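Local coordinates for dioxygenase (Pseudomonas brassicacearum, PDB 5V2D), which is a lignostilbene dioxygenase with a bound iron(III) ion, probably splitting the central double bond of lignin-derived stilbenes with molecular oxygen, at residues Ala194-Ser202 against Val214-Leu225. Sequence-based numbering, arbitrary orientation. Where two conformers were deposited one is given.
Sequences ATGNLLAFS and VYFELSPDGKLL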
loop_
_atom_site.group_PDB
_atom_site.type_symbol
_atom_site.label_atom_id
_atom_site.label_comp_id
_atom_site.label_asym_id
_atom_site.label_seq_id
_atom_site.Cartn_x
_atom_site.Cartn_y
_atom_site.Cartn_z
ATOM N N ALA A 194 -17.734 -12.472 -1.518
ATOM C CA ALA A 194 -18.782 -13.519 -1.607
ATOM C C ALA A 194 -18.230 -14.903 -1.246
ATOM O O ALA A 194 -18.881 -15.631 -0.527
ATOM C CB ALA A 194 -19.408 -13.530 -3.001
ATOM N N THR A 195 -16.981 -15.194 -1.654
ATOM C CA THR A 195 -16.332 -16.499 -1.479
ATOM C C THR A 195 -15.213 -16.539 -0.470
ATOM O O THR A 195 -14.799 -17.589 -0.048
ATOM C CB THR A 195 -15.687 -16.927 -2.776
ATOM O OG1 THR A 195 -14.802 -15.882 -3.250
ATOM C CG2 THR A 195 -16.726 -17.193 -3.869
ATOM N N GLY A 196 -14.655 -15.374 -0.111
ATOM C CA GLY A 196 -13.416 -15.308 0.656
ATOM C C GLY A 196 -12.172 -15.698 -0.161
ATOM O O GLY A 196 -11.086 -15.850 0.445
ATOM N N ASN A 197 -12.303 -15.870 -1.492
ATOM C CA ASN A 197 -11.145 -16.163 -2.333
ATOM C C ASN A 197 -10.132 -14.990 -2.269
ATOM O O ASN A 197 -10.516 -13.807 -2.193
ATOM C CB ASN A 197 -11.520 -16.376 -3.775
ATOM C CG ASN A 197 -12.301 -17.697 -4.020
ATOM O OD1 ASN A 197 -12.495 -18.481 -3.109
ATOM N ND2 ASN A 197 -12.670 -17.934 -5.248
ATOM N N LEU A 198 -8.856 -15.350 -2.433
ATOM C CA LEU A 198 -7.761 -14.392 -2.550
ATOM C C LEU A 198 -7.525 -14.181 -3.994
ATOM O O LEU A 198 -7.232 -15.132 -4.727
ATOM C CB LEU A 198 -6.516 -14.907 -1.850
ATOM C CG LEU A 198 -5.309 -13.973 -1.772
ATOM C CD1 LEU A 198 -5.691 -12.816 -0.881
ATOM C CD2 LEU A 198 -4.165 -14.692 -1.141
ATOM N N LEU A 199 -7.690 -12.943 -4.433
ATOM C CA LEU A 199 -7.523 -12.549 -5.815
ATOM C C LEU A 199 -6.192 -11.808 -5.890
ATOM O O LEU A 199 -5.951 -10.831 -5.135
ATOM C CB LEU A 199 -8.629 -11.647 -6.234
ATOM C CG LEU A 199 -10.061 -12.112 -5.778
ATOM C CD1 LEU A 199 -11.122 -11.199 -6.392
ATOM C CD2 LEU A 199 -10.409 -13.518 -6.175
ATOM N N ALA A 200 -5.264 -12.283 -6.718
ATOM C CA ALA A 200 -3.942 -11.763 -6.714
ATOM C C ALA A 200 -3.340 -11.802 -8.133
ATOM O O ALA A 200 -3.996 -12.209 -9.069
ATOM C CB ALA A 200 -3.097 -12.580 -5.735
ATOM N N PHE A 201 -2.111 -11.323 -8.257
ATOM C CA PHE A 201 -1.469 -11.282 -9.565
ATOM C C PHE A 201 0.027 -11.145 -9.372
ATOM O O PHE A 201 0.500 -10.930 -8.238
ATOM C CB PHE A 201 -2.043 -10.179 -10.438
ATOM C CG PHE A 201 -1.632 -8.800 -10.021
ATOM C CD1 PHE A 201 -0.467 -8.177 -10.599
ATOM C CD2 PHE A 201 -2.337 -8.100 -9.075
ATOM C CE1 PHE A 201 -0.062 -6.939 -10.162
ATOM C CE2 PHE A 201 -1.924 -6.823 -8.663
ATOM C CZ PHE A 201 -0.809 -6.237 -9.204
ATOM N N SER A 202 0.777 -11.240 -10.467
ATOM C CA SER A 202 2.246 -11.036 -10.466
ATOM C C SER A 202 2.661 -10.289 -11.748
ATOM O O SER A 202 2.082 -10.557 -12.822
ATOM C CB SER A 202 2.926 -12.393 -10.421
ATOM O OG SER A 202 4.304 -12.273 -10.780
ATOM N N VAL A 214 0.507 -12.371 -14.615
ATOM C CA VAL A 214 -0.328 -13.526 -14.276
ATOM C C VAL A 214 -1.405 -13.122 -13.316
ATOM O O VAL A 214 -1.061 -12.447 -12.310
ATOM C CB VAL A 214 0.427 -14.622 -13.471
ATOM C CG1 VAL A 214 -0.267 -15.960 -13.550
ATOM C CG2 VAL A 214 1.872 -14.634 -13.703
ATOM N N TYR A 215 -2.646 -13.563 -13.548
ATOM C CA TYR A 215 -3.723 -13.487 -12.537
ATOM C C TYR A 215 -3.818 -14.816 -11.781
ATOM O O TYR A 215 -3.696 -15.875 -12.400
ATOM C CB TYR A 215 -5.073 -13.174 -13.212
ATOM C CG TYR A 215 -6.215 -13.234 -12.263
ATOM C CD1 TYR A 215 -6.281 -12.355 -11.221
ATOM C CD2 TYR A 215 -7.201 -14.192 -12.367
ATOM C CE1 TYR A 215 -7.292 -12.403 -10.303
ATOM C CE2 TYR A 215 -8.243 -14.237 -11.488
ATOM C CZ TYR A 215 -8.289 -13.345 -10.444
ATOM O OH TYR A 215 -9.279 -13.400 -9.499
ATOM N N PHE A 216 -3.998 -14.768 -10.472
ATOM C CA PHE A 216 -4.215 -15.902 -9.613
ATOM C C PHE A 216 -5.488 -15.763 -8.791
ATOM O O PHE A 216 -5.731 -14.696 -8.215
ATOM C CB PHE A 216 -3.108 -16.036 -8.554
ATOM C CG PHE A 216 -1.766 -16.220 -9.098
ATOM C CD1 PHE A 216 -0.760 -15.251 -8.894
ATOM C CD2 PHE A 216 -1.458 -17.392 -9.761
ATOM C CE1 PHE A 216 0.532 -15.477 -9.350
ATOM C CE2 PHE A 216 -0.140 -17.609 -10.253
ATOM C CZ PHE A 216 0.841 -16.621 -10.045
ATOM N N GLU A 217 -6.232 -16.886 -8.648
ATOM C CA GLU A 217 -7.365 -16.925 -7.780
ATOM C C GLU A 217 -7.263 -18.126 -6.872
ATOM O O GLU A 217 -7.217 -19.276 -7.360
ATOM C CB GLU A 217 -8.649 -16.910 -8.585
ATOM C CG GLU A 217 -9.880 -16.832 -7.663
ATOM C CD GLU A 217 -11.104 -16.145 -8.303
ATOM O OE1 GLU A 217 -12.125 -16.272 -7.601
ATOM O OE2 GLU A 217 -11.055 -15.463 -9.387
ATOM N N LEU A 218 -7.243 -17.874 -5.548
ATOM C CA LEU A 218 -7.108 -18.870 -4.521
ATOM C C LEU A 218 -8.312 -18.975 -3.601
ATOM O O LEU A 218 -8.957 -17.966 -3.271
ATOM C CB LEU A 218 -5.837 -18.702 -3.688
ATOM C CG LEU A 218 -4.508 -18.727 -4.494
ATOM C CD1 LEU A 218 -3.816 -17.389 -4.461
ATOM C CD2 LEU A 218 -3.576 -19.808 -4.041
ATOM N N SER A 219 -8.636 -20.213 -3.201
ATOM C CA SER A 219 -9.708 -20.465 -2.312
ATOM C C SER A 219 -9.310 -20.048 -0.947
ATOM O O SER A 219 -8.111 -19.859 -0.652
ATOM C CB SER A 219 -10.075 -21.999 -2.346
ATOM O OG SER A 219 -9.187 -22.716 -1.515
ATOM N N PRO A 220 -10.296 -19.863 -0.056
ATOM C CA PRO A 220 -9.930 -19.463 1.337
ATOM C C PRO A 220 -9.057 -20.456 2.089
ATOM O O PRO A 220 -8.369 -20.080 3.047
ATOM C CB PRO A 220 -11.294 -19.278 2.032
ATOM C CG PRO A 220 -12.290 -19.872 1.137
ATOM C CD PRO A 220 -11.763 -20.006 -0.236
ATOM N N ASP A 221 -9.085 -21.703 1.673
ATOM C CA ASP A 221 -8.226 -22.753 2.228
ATOM C C ASP A 221 -6.973 -22.979 1.408
ATOM O O ASP A 221 -6.273 -23.954 1.623
ATOM C CB ASP A 221 -9.121 -24.011 2.441
ATOM C CG ASP A 221 -10.287 -23.645 3.423
ATOM O OD1 ASP A 221 -9.901 -23.155 4.488
ATOM O OD2 ASP A 221 -11.511 -23.581 3.103
ATOM N N GLY A 222 -6.643 -22.067 0.488
ATOM C CA GLY A 222 -5.315 -22.067 -0.127
ATOM C C GLY A 222 -5.139 -22.810 -1.415
ATOM O O GLY A 222 -4.039 -22.935 -1.954
ATOM N N LYS A 223 -6.224 -23.204 -2.004
ATOM C CA LYS A 223 -6.152 -23.989 -3.214
ATOM C C LYS A 223 -6.145 -23.065 -4.413
ATOM O O LYS A 223 -6.976 -22.146 -4.502
ATOM C CB LYS A 223 -7.298 -25.027 -3.195
ATOM C CG LYS A 223 -7.778 -25.434 -4.542
ATOM C CD LYS A 223 -6.816 -26.310 -5.301
ATOM C CE LYS A 223 -7.764 -27.204 -6.178
ATOM N NZ LYS A 223 -7.092 -27.951 -7.250
ATOM N N LEU A 224 -5.228 -23.284 -5.359
ATOM C CA LEU A 224 -5.200 -22.485 -6.588
ATOM C C LEU A 224 -6.323 -22.886 -7.499
ATOM O O LEU A 224 -6.332 -24.011 -7.972
ATOM C CB LEU A 224 -3.886 -22.537 -7.286
ATOM C CG LEU A 224 -3.681 -21.677 -8.504
ATOM C CD1 LEU A 224 -3.842 -20.197 -8.195
ATOM C CD2 LEU A 224 -2.291 -21.911 -9.089
ATOM N N LEU A 225 -7.295 -21.982 -7.725
ATOM C CA LEU A 225 -8.458 -22.302 -8.539
ATOM C C LEU A 225 -8.304 -21.964 -9.983
ATOM O O LEU A 225 -8.921 -22.622 -10.828
ATOM C CB LEU A 225 -9.679 -21.596 -8.016
ATOM C CG LEU A 225 -10.027 -21.860 -6.538
ATOM C CD1 LEU A 225 -11.103 -20.918 -6.040
ATOM C CD2 LEU A 225 -10.502 -23.299 -6.353
#
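Leu199 lies alongside Glu217 and the ring of Tyr215, all three pointing the same way. Its CD2 methyl rests 3.5 Å from Glu217 CD and equally near the tyrosine OH, while its CB meets the ring at the edge. Glu217 CG is anti to the backbone N (chi1 -175°) and the chain beyond is extended, which lays the carboxylate alongside the Leu199 CD2 methyl, with OE1 within reach of Asn197. There Asn197 ND2 gives OE1 a nearly straight 2.9 Å hydrogen bond, in the amide plane and onto the anti lone pair. The two flat groups are turned 73° apart. Tyr215 OH donates to Glu217 OE2 over 2.7 Å, from above the carboxylate plane. Arg284 adds a salt bridge to OE1, so both oxygens of this buried acid are held, and its negative charge is probably stabilised. Leu225 CD1 packs 3.5 Å from Asn197 ND2, and Pro220 CD lies 3.3 Å from Asn197 OD1.

On the other face of the sheet, Leu198 pairs with Leu218, Ala200 with Phe216, and Ser202 with Val214. Phe216 reaches along this face, its CE1 4.0 Å from Ser202 CB, and Val214 CG1 lies over one face of the Phe216 ring, toward its rim. Ser202 OG bonds to Thr184. Six backbone hydrogen bonds join these three pairs. Thr195 OG1 accepts from Asn197 N in an ST turn just before the strand. The Phe201 ring meets those of Phe241 and Phe250. The side chain of Phe201 is about 9 Å from the bound iron(III) ion. The pairing is an antiparallel beta hairpin, the two middle strands of one four-stranded blade in the beta-propeller of carotenoid cleavage oxygenases.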